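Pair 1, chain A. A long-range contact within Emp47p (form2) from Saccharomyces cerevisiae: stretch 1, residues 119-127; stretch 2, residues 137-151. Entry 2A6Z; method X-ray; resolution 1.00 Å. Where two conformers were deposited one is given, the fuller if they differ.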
# COMPACT_ATOMS: atom_id res chain seq x y z
N GLY A 119 -17.51 2.04 6.84
CA GLY A 119 -17.16 0.62 6.83
C GLY A 119 -15.94 0.36 5.96
O GLY A 119 -15.12 1.28 5.74
N PRO A 120 -15.75 -0.87 5.47
CA PRO A 120 -14.53 -1.23 4.70
C PRO A 120 -14.38 -0.35 3.47
O PRO A 120 -15.27 -0.29 2.59
CB PRO A 120 -14.77 -2.69 4.36
CG PRO A 120 -15.73 -3.19 5.40
CD PRO A 120 -16.65 -2.01 5.68
N THR A 121 -13.21 0.29 3.38
CA THR A 121 -12.92 1.23 2.32
C THR A 121 -11.46 1.10 1.87
O THR A 121 -10.59 0.62 2.62
CB THR A 121 -13.12 2.69 2.75
OG1 THR A 121 -12.51 2.95 4.03
CG2 THR A 121 -14.59 3.04 2.90
N LEU A 122 -11.22 1.62 0.66
CA LEU A 122 -9.89 2.03 0.19
C LEU A 122 -9.95 3.53 0.07
O LEU A 122 -10.79 4.09 -0.63
CB LEU A 122 -9.56 1.33 -1.15
CG LEU A 122 -8.08 1.57 -1.58
CD1 LEU A 122 -7.72 0.46 -2.57
CD2 LEU A 122 -7.82 2.92 -2.25
N ARG A 123 -9.02 4.20 0.74
CA ARG A 123 -8.99 5.65 0.79
C ARG A 123 -7.63 6.16 0.34
O ARG A 123 -6.57 5.59 0.67
CB ARG A 123 -9.22 6.13 2.23
CG ARG A 123 -10.66 5.93 2.69
CD ARG A 123 -10.78 6.01 4.23
NE ARG A 123 -12.24 5.86 4.59
CZ ARG A 123 -13.11 6.84 4.65
NH1 ARG A 123 -12.77 8.11 4.40
NH2 ARG A 123 -14.38 6.54 4.99
N GLY A 124 -7.65 7.30 -0.34
CA GLY A 124 -6.40 8.04 -0.67
C GLY A 124 -6.24 9.21 0.29
O GLY A 124 -7.18 9.96 0.57
N GLN A 125 -5.01 9.34 0.76
CA GLN A 125 -4.62 10.40 1.66
C GLN A 125 -3.34 11.09 1.10
O GLN A 125 -2.48 10.36 0.55
CB GLN A 125 -4.30 9.91 3.08
CG GLN A 125 -5.29 8.89 3.64
CD GLN A 125 -6.67 9.34 4.01
OE1 GLN A 125 -7.64 8.64 3.72
NE2 GLN A 125 -6.79 10.49 4.70
N LEU A 126 -3.23 12.38 1.27
CA LEU A 126 -2.03 13.13 0.81
C LEU A 126 -1.48 13.92 1.98
O LEU A 126 -2.20 14.41 2.82
CB LEU A 126 -2.41 14.14 -0.27
CG LEU A 126 -2.90 13.51 -1.57
CD1 LEU A 126 -3.73 14.50 -2.34
CD2 LEU A 126 -1.70 12.90 -2.34
N ASN A 127 -0.15 14.06 1.96
CA ASN A 127 0.52 14.98 2.91
C ASN A 127 1.78 15.47 2.23
O ASN A 127 2.34 14.81 1.35
CB ASN A 127 0.81 14.24 4.21
CG ASN A 127 1.21 15.21 5.34
OD1 ASN A 127 0.53 16.22 5.56
ND2 ASN A 127 2.26 14.85 6.03
N LYS A 137 -8.63 12.76 12.19
CA LYS A 137 -9.39 13.33 11.09
C LYS A 137 -9.20 12.57 9.77
O LYS A 137 -9.60 13.06 8.72
CB LYS A 137 -9.03 14.80 10.90
CG LYS A 137 -9.32 15.61 12.19
CD LYS A 137 -8.97 17.08 11.94
CE LYS A 137 -9.23 18.04 13.07
NZ LYS A 137 -10.46 17.83 13.84
N ILE A 138 -8.55 11.39 9.85
CA ILE A 138 -8.15 10.75 8.58
C ILE A 138 -9.33 10.49 7.65
O ILE A 138 -9.17 10.69 6.45
CB ILE A 138 -7.38 9.46 8.93
CG1 ILE A 138 -6.61 8.92 7.72
CG2 ILE A 138 -8.21 8.38 9.64
CD1 ILE A 138 -5.51 7.94 8.15
N TYR A 139 -10.48 10.07 8.19
CA TYR A 139 -11.57 9.73 7.27
C TYR A 139 -12.16 10.97 6.59
O TYR A 139 -12.51 10.95 5.41
CB TYR A 139 -12.67 8.91 8.01
CG TYR A 139 -12.03 7.68 8.64
CD1 TYR A 139 -11.44 6.68 7.84
CD2 TYR A 139 -11.94 7.53 10.03
CE1 TYR A 139 -10.84 5.56 8.39
CE2 TYR A 139 -11.33 6.43 10.57
CZ TYR A 139 -10.78 5.46 9.76
OH TYR A 139 -10.17 4.38 10.36
N ASP A 140 -12.23 12.06 7.34
CA ASP A 140 -12.72 13.32 6.72
C ASP A 140 -11.70 13.88 5.75
O ASP A 140 -12.10 14.62 4.80
CB ASP A 140 -13.01 14.32 7.80
CG ASP A 140 -14.28 15.05 7.64
OD1 ASP A 140 -14.78 15.70 8.55
OD2 ASP A 140 -14.66 15.06 6.45
N GLN A 141 -10.43 13.55 5.93
CA GLN A 141 -9.34 14.13 5.12
C GLN A 141 -9.01 13.28 3.91
O GLN A 141 -8.23 13.75 3.08
CB GLN A 141 -8.08 14.38 5.99
CG GLN A 141 -8.44 15.47 7.02
CD GLN A 141 -7.42 16.20 7.80
OE1 GLN A 141 -6.39 15.55 7.94
NE2 GLN A 141 -7.71 17.42 8.27
N SER A 142 -9.62 12.10 3.71
CA SER A 142 -9.38 11.36 2.45
C SER A 142 -9.70 12.26 1.28
O SER A 142 -10.76 12.90 1.26
CB SER A 142 -10.30 10.15 2.40
OG SER A 142 -10.21 9.36 3.57
N PHE A 143 -8.82 12.28 0.27
CA PHE A 143 -9.16 13.07 -0.92
C PHE A 143 -10.06 12.28 -1.84
O PHE A 143 -10.70 12.91 -2.69
CB PHE A 143 -7.91 13.62 -1.66
CG PHE A 143 -7.04 12.55 -2.33
CD1 PHE A 143 -7.34 12.17 -3.64
CD2 PHE A 143 -5.97 11.96 -1.67
CE1 PHE A 143 -6.59 11.18 -4.28
CE2 PHE A 143 -5.20 10.97 -2.33
CZ PHE A 143 -5.51 10.60 -3.62
N ALA A 144 -10.10 10.97 -1.70
CA ALA A 144 -10.91 10.11 -2.55
C ALA A 144 -11.05 8.78 -1.82
O ALA A 144 -10.22 8.44 -0.99
CB ALA A 144 -10.27 9.93 -3.92
N SER A 145 -12.09 8.04 -2.18
CA SER A 145 -12.30 6.74 -1.55
C SER A 145 -13.29 5.93 -2.33
O SER A 145 -14.05 6.45 -3.17
CB SER A 145 -12.79 6.94 -0.11
OG SER A 145 -14.11 7.58 -0.15
N CYS A 146 -13.32 4.63 -2.03
CA CYS A 146 -14.40 3.76 -2.46
C CYS A 146 -14.66 2.75 -1.36
O CYS A 146 -13.78 2.44 -0.54
CB CYS A 146 -14.10 3.07 -3.80
SG CYS A 146 -12.73 1.89 -3.75
N LEU A 147 -15.87 2.17 -1.39
CA LEU A 147 -16.11 0.97 -0.58
C LEU A 147 -15.29 -0.17 -1.14
O LEU A 147 -15.15 -0.33 -2.36
CB LEU A 147 -17.61 0.62 -0.63
CG LEU A 147 -18.55 1.74 -0.16
CD1 LEU A 147 -20.00 1.24 -0.26
CD2 LEU A 147 -18.23 2.20 1.25
N MET A 148 -14.73 -0.97 -0.23
CA MET A 148 -13.94 -2.12 -0.63
C MET A 148 -13.97 -3.16 0.48
O MET A 148 -13.38 -2.98 1.54
CB MET A 148 -12.48 -1.72 -0.89
CG MET A 148 -11.77 -2.97 -1.44
SD MET A 148 -9.95 -2.71 -1.40
CE MET A 148 -9.42 -4.37 -1.80
N GLY A 149 -14.67 -4.29 0.22
CA GLY A 149 -14.62 -5.37 1.20
C GLY A 149 -13.27 -6.13 1.05
O GLY A 149 -12.80 -6.40 -0.06
N TYR A 150 -12.65 -6.44 2.16
CA TYR A 150 -11.33 -7.10 2.14
C TYR A 150 -11.18 -8.18 3.20
O TYR A 150 -10.28 -9.01 3.10
CB TYR A 150 -10.16 -6.08 2.22
CG TYR A 150 -10.21 -5.36 3.54
CD1 TYR A 150 -9.45 -5.82 4.64
CD2 TYR A 150 -11.02 -4.23 3.74
CE1 TYR A 150 -9.49 -5.20 5.86
CE2 TYR A 150 -11.06 -3.63 5.00
CZ TYR A 150 -10.30 -4.08 6.06
OH TYR A 150 -10.41 -3.46 7.25
N GLN A 151 -11.95 -8.16 4.30
CA GLN A 151 -11.62 -9.08 5.39
C GLN A 151 -12.07 -10.47 5.07
O GLN A 151 -13.05 -10.69 4.37
CB GLN A 151 -12.35 -8.72 6.73
CG GLN A 151 -11.74 -7.47 7.36
CD GLN A 151 -12.28 -7.33 8.76
OE1 GLN A 151 -13.47 -7.48 8.99
NE2 GLN A 151 -11.42 -7.03 9.71
O HOH W 1 -5.65 13.76 2.18

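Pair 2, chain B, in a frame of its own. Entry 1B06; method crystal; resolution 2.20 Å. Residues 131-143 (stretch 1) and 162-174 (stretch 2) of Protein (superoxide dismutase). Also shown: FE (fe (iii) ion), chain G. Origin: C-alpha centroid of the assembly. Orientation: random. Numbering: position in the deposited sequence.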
# COMPACT_ATOMS: atom_id res chain seq x y z
N PRO B 131 -11.44 -1.29 4.30
CA PRO B 131 -11.52 0.07 3.78
C PRO B 131 -11.35 0.15 2.26
O PRO B 131 -10.24 0.16 1.74
CB PRO B 131 -10.39 0.80 4.51
CG PRO B 131 -9.38 -0.28 4.81
CD PRO B 131 -10.11 -1.61 4.85
N GLY B 132 -12.48 0.21 1.54
CA GLY B 132 -12.41 0.28 0.10
C GLY B 132 -12.58 -1.05 -0.60
O GLY B 132 -13.21 -1.96 -0.06
N SER B 133 -12.00 -1.17 -1.79
CA SER B 133 -12.08 -2.37 -2.61
C SER B 133 -11.08 -3.45 -2.22
O SER B 133 -9.93 -3.15 -1.90
CB SER B 133 -11.87 -2.00 -4.08
OG SER B 133 -13.07 -1.48 -4.62
N GLY B 134 -11.52 -4.70 -2.28
CA GLY B 134 -10.65 -5.80 -1.92
C GLY B 134 -11.39 -7.09 -1.69
O GLY B 134 -12.47 -7.29 -2.24
N TRP B 135 -10.82 -7.96 -0.87
CA TRP B 135 -11.43 -9.25 -0.56
C TRP B 135 -11.25 -9.59 0.91
O TRP B 135 -10.40 -9.02 1.59
CB TRP B 135 -10.74 -10.38 -1.34
CG TRP B 135 -10.53 -10.16 -2.80
CD1 TRP B 135 -9.70 -9.25 -3.38
CD2 TRP B 135 -11.12 -10.90 -3.87
NE1 TRP B 135 -9.74 -9.38 -4.75
CE2 TRP B 135 -10.61 -10.39 -5.07
CE3 TRP B 135 -12.05 -11.96 -3.92
CZ2 TRP B 135 -10.98 -10.89 -6.33
CZ3 TRP B 135 -12.42 -12.46 -5.17
CH2 TRP B 135 -11.88 -11.92 -6.35
N THR B 136 -12.07 -10.51 1.41
CA THR B 136 -11.92 -10.99 2.78
C THR B 136 -11.70 -12.48 2.56
O THR B 136 -12.49 -13.14 1.87
CB THR B 136 -13.13 -10.74 3.67
OG1 THR B 136 -13.28 -9.33 3.88
CG2 THR B 136 -12.92 -11.40 5.03
N VAL B 137 -10.62 -12.99 3.11
CA VAL B 137 -10.25 -14.38 2.91
C VAL B 137 -10.06 -15.15 4.20
O VAL B 137 -9.81 -14.56 5.26
CB VAL B 137 -8.92 -14.44 2.12
CG1 VAL B 137 -8.61 -15.84 1.70
CG2 VAL B 137 -9.00 -13.53 0.90
N LEU B 138 -10.19 -16.47 4.11
CA LEU B 138 -9.95 -17.35 5.25
C LEU B 138 -8.84 -18.29 4.79
O LEU B 138 -9.04 -19.08 3.86
CB LEU B 138 -11.20 -18.16 5.60
CG LEU B 138 -10.95 -19.06 6.82
CD1 LEU B 138 -10.83 -18.18 8.06
CD2 LEU B 138 -12.08 -20.05 6.99
N TYR B 139 -7.68 -18.17 5.42
CA TYR B 139 -6.54 -19.01 5.07
C TYR B 139 -6.44 -20.14 6.08
O TYR B 139 -7.01 -20.08 7.16
CB TYR B 139 -5.21 -18.25 5.17
CG TYR B 139 -5.05 -17.03 4.30
CD1 TYR B 139 -4.79 -17.15 2.94
CD2 TYR B 139 -5.11 -15.75 4.85
CE1 TYR B 139 -4.60 -16.02 2.14
CE2 TYR B 139 -4.92 -14.62 4.07
CZ TYR B 139 -4.66 -14.76 2.71
OH TYR B 139 -4.47 -13.64 1.93
N TYR B 140 -5.71 -21.19 5.71
CA TYR B 140 -5.48 -22.27 6.63
C TYR B 140 -3.97 -22.23 6.85
O TYR B 140 -3.21 -22.38 5.90
CB TYR B 140 -5.86 -23.63 6.05
CG TYR B 140 -5.35 -24.75 6.92
CD1 TYR B 140 -5.75 -24.84 8.26
CD2 TYR B 140 -4.45 -25.69 6.44
CE1 TYR B 140 -5.26 -25.83 9.09
CE2 TYR B 140 -3.95 -26.69 7.27
CZ TYR B 140 -4.36 -26.76 8.59
OH TYR B 140 -3.87 -27.74 9.43
N ASP B 141 -3.55 -22.01 8.09
CA ASP B 141 -2.13 -21.95 8.40
C ASP B 141 -1.65 -23.31 8.88
O ASP B 141 -1.93 -23.72 10.00
CB ASP B 141 -1.85 -20.90 9.47
CG ASP B 141 -0.37 -20.75 9.76
OD1 ASP B 141 0.44 -21.18 8.92
OD2 ASP B 141 -0.02 -20.22 10.84
N ASN B 142 -0.93 -24.00 8.01
CA ASN B 142 -0.40 -25.32 8.32
C ASN B 142 0.61 -25.30 9.46
O ASN B 142 0.80 -26.30 10.14
CB ASN B 142 0.27 -25.90 7.07
CG ASN B 142 0.68 -24.83 6.09
OD1 ASN B 142 -0.10 -24.42 5.23
ND2 ASN B 142 1.92 -24.36 6.21
N GLU B 143 1.25 -24.15 9.67
CA GLU B 143 2.23 -24.02 10.74
C GLU B 143 1.58 -24.03 12.12
O GLU B 143 1.96 -24.82 12.98
CB GLU B 143 3.03 -22.72 10.58
CG GLU B 143 4.04 -22.49 11.70
CD GLU B 143 4.79 -21.17 11.57
OE1 GLU B 143 4.64 -20.48 10.54
OE2 GLU B 143 5.54 -20.81 12.51
N GLU B 162 2.32 -17.90 0.95
CA GLU B 162 2.16 -19.35 0.82
C GLU B 162 0.90 -20.03 1.36
O GLU B 162 0.66 -21.20 1.06
CB GLU B 162 3.38 -20.05 1.42
CG GLU B 162 4.71 -19.46 1.00
CD GLU B 162 5.87 -20.34 1.41
OE1 GLU B 162 6.02 -20.61 2.62
OE2 GLU B 162 6.62 -20.78 0.52
N LEU B 163 0.10 -19.34 2.16
CA LEU B 163 -1.09 -19.97 2.72
C LEU B 163 -2.23 -20.13 1.71
O LEU B 163 -2.51 -19.23 0.92
CB LEU B 163 -1.58 -19.17 3.93
CG LEU B 163 -0.60 -18.97 5.09
CD1 LEU B 163 -1.38 -18.54 6.33
CD2 LEU B 163 0.16 -20.25 5.36
N PRO B 164 -2.87 -21.31 1.70
CA PRO B 164 -3.99 -21.60 0.79
C PRO B 164 -5.28 -20.92 1.22
O PRO B 164 -5.55 -20.74 2.41
CB PRO B 164 -4.11 -23.12 0.85
CG PRO B 164 -3.63 -23.47 2.22
CD PRO B 164 -2.54 -22.48 2.55
N VAL B 165 -6.08 -20.55 0.23
CA VAL B 165 -7.36 -19.89 0.47
C VAL B 165 -8.43 -20.96 0.64
O VAL B 165 -8.55 -21.86 -0.18
CB VAL B 165 -7.72 -18.99 -0.72
CG1 VAL B 165 -9.09 -18.38 -0.51
CG2 VAL B 165 -6.66 -17.90 -0.88
N ILE B 166 -9.20 -20.87 1.72
CA ILE B 166 -10.27 -21.84 1.99
C ILE B 166 -11.65 -21.25 1.67
O ILE B 166 -12.51 -21.93 1.12
CB ILE B 166 -10.26 -22.28 3.48
CG1 ILE B 166 -8.94 -22.95 3.83
CG2 ILE B 166 -11.42 -23.24 3.74
CD1 ILE B 166 -8.61 -24.17 2.97
N LEU B 167 -11.83 -19.98 2.03
CA LEU B 167 -13.09 -19.26 1.81
C LEU B 167 -12.75 -17.85 1.34
O LEU B 167 -11.78 -17.25 1.79
CB LEU B 167 -13.89 -19.20 3.12
CG LEU B 167 -15.31 -18.62 3.07
CD1 LEU B 167 -16.21 -19.54 2.28
CD2 LEU B 167 -15.84 -18.46 4.49
N ILE B 168 -13.56 -17.30 0.43
CA ILE B 168 -13.27 -15.97 -0.08
C ILE B 168 -14.48 -15.20 -0.61
O ILE B 168 -15.38 -15.78 -1.21
CB ILE B 168 -12.23 -16.05 -1.21
CG1 ILE B 168 -11.83 -14.65 -1.67
CG2 ILE B 168 -12.80 -16.86 -2.37
CD1 ILE B 168 -10.50 -14.61 -2.40
N VAL B 169 -14.49 -13.89 -0.37
CA VAL B 169 -15.56 -13.02 -0.84
C VAL B 169 -14.96 -11.82 -1.55
O VAL B 169 -14.10 -11.14 -0.99
CB VAL B 169 -16.41 -12.42 0.29
CG1 VAL B 169 -17.84 -12.32 -0.16
CG2 VAL B 169 -16.26 -13.22 1.55
N ASP B 170 -15.43 -11.56 -2.76
CA ASP B 170 -14.96 -10.43 -3.54
C ASP B 170 -15.69 -9.20 -3.02
O ASP B 170 -16.92 -9.22 -2.90
CB ASP B 170 -15.30 -10.63 -5.02
CG ASP B 170 -14.65 -9.60 -5.93
OD1 ASP B 170 -14.08 -8.60 -5.43
OD2 ASP B 170 -14.73 -9.78 -7.16
N GLU B 171 -14.94 -8.15 -2.69
CA GLU B 171 -15.56 -6.94 -2.17
C GLU B 171 -15.28 -5.70 -3.01
O GLU B 171 -15.43 -4.57 -2.54
CB GLU B 171 -15.14 -6.71 -0.72
CG GLU B 171 -15.94 -7.55 0.27
CD GLU B 171 -15.65 -7.18 1.71
OE1 GLU B 171 -16.22 -6.19 2.21
OE2 GLU B 171 -14.84 -7.89 2.35
N PHE B 172 -14.85 -5.92 -4.25
CA PHE B 172 -14.63 -4.80 -5.17
C PHE B 172 -16.06 -4.36 -5.45
O PHE B 172 -16.96 -5.19 -5.50
CB PHE B 172 -13.98 -5.29 -6.46
CG PHE B 172 -12.49 -5.13 -6.50
CD1 PHE B 172 -11.67 -5.83 -5.61
CD2 PHE B 172 -11.89 -4.27 -7.43
CE1 PHE B 172 -10.28 -5.68 -5.65
CE2 PHE B 172 -10.50 -4.12 -7.47
CZ PHE B 172 -9.69 -4.83 -6.58
N GLU B 173 -16.28 -3.07 -5.65
CA GLU B 173 -17.64 -2.58 -5.90
C GLU B 173 -18.33 -3.24 -7.10
O GLU B 173 -19.56 -3.38 -7.09
CB GLU B 173 -17.62 -1.07 -6.08
CG GLU B 173 -17.30 -0.34 -4.80
CD GLU B 173 -17.11 1.14 -5.00
OE1 GLU B 173 -16.47 1.54 -5.99
OE2 GLU B 173 -17.60 1.92 -4.15
N HIS B 174 -17.57 -3.66 -8.11
CA HIS B 174 -18.15 -4.29 -9.29
C HIS B 174 -18.80 -5.64 -8.97
O HIS B 174 -19.56 -6.19 -9.77
CB HIS B 174 -17.09 -4.47 -10.38
CG HIS B 174 -16.03 -5.49 -10.05
ND1 HIS B 174 -14.69 -5.18 -10.02
CD2 HIS B 174 -16.12 -6.82 -9.80
CE1 HIS B 174 -13.99 -6.27 -9.76
NE2 HIS B 174 -14.84 -7.28 -9.62
FE FE G . -14.19 -9.09 -8.80
O HOH W 2 -16.02 -2.33 -1.62
O HOH W 3 -14.38 -0.27 -6.27
O HOH W 4 -12.50 -8.31 -7.86

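The sharpest difference lies at the position shared by R123(A) and V137(B): pair 1 places a long, charged side chain where pair 2 places a short, branched hydrocarbon. In pair 1, R123(A) rises from the face it shares with S145(A) and its end bends toward the other stretch, R123(A) NH1 donating to S142(A) OG (3.0 Å) and R123(A) NE to T121(A) OG1 (3.0 Å), while Y139(A) CD1 lies over one face of the guanidinium. In pair 2, V137(B) simply fills space: its CG1 meets V165(B) CG1 at 3.4 Å and its CG2 meets I168(B) CD1 at 3.8 Å. V165(B) matches S142(A) and I168(B) matches S145(A), so two serines in pair 1 occupy places held by aliphatic residues in pair 2.

The frame beneath is the same. Two antiparallel strands pair through alternating bridges, and the backbone atoms of 14 central residues superpose with an RMSD of 0.9 Å. L122(A) and C146(A) exchange two backbone hydrogen bonds, N to O, each 2.9 Å; their counterparts T136(B) and V169(B) do likewise, with T136(B) N to V169(B) O at 3.2 Å and V169(B) N to T136(B) O at 3.1 Å. Next along, G124(A) N donates to A144(A) O (2.9 Å), as L138(B) N does to L167(B) O (2.9 Å). The carbonyls agree too: G124(A) O accepts from F143(A) N at 2.9 Å, and L138(B) O from I166(B) N at 2.8 Å. In pair 2 this accompanies a beta bulge.

Glycine suits G124(A) because an ideal CB would come within 2.7 Å of F143(A) CZ; the phenyl ring takes that space and receives L126(A) CD1 over its face. At the matching site L138(B) carries a full side chain, and its CB packs on L167(B) CB at 3.8 Å.

Q125(A) and Y139(B) also coincide. The glutamine is a polar clamp: Q125(A) OE1 accepts from S142(A) OG (2.7 Å) and Q125(A) NE2 donates to I138(A) O (3.0 Å), tying the strand to the weakly bonded helix. Y139(B) makes no such side-chain bonds across the contact; its ring packs against L163(B) and V165(B), with Y139(B) CD1 3.9 Å from L163(B) CB and Y139(B) CE1 4.1 Å from V165(B) CG2.

At the other end the polarity is reversed. L122(A) CD1 touches M148(A) SD at 4.0 Å, an apolar contact between two buried side chains. The matching T136(B) and E171(B) form a hydrogen bond, T136(B) OG1 to E171(B) OE2, at 2.6 Å. L147(A), largely solvent-facing, corresponds to D170(B), whose OD2 binds FE at 1.9 Å, as befits a superoxide dismutase, while its CB lies over the W135(B) ring.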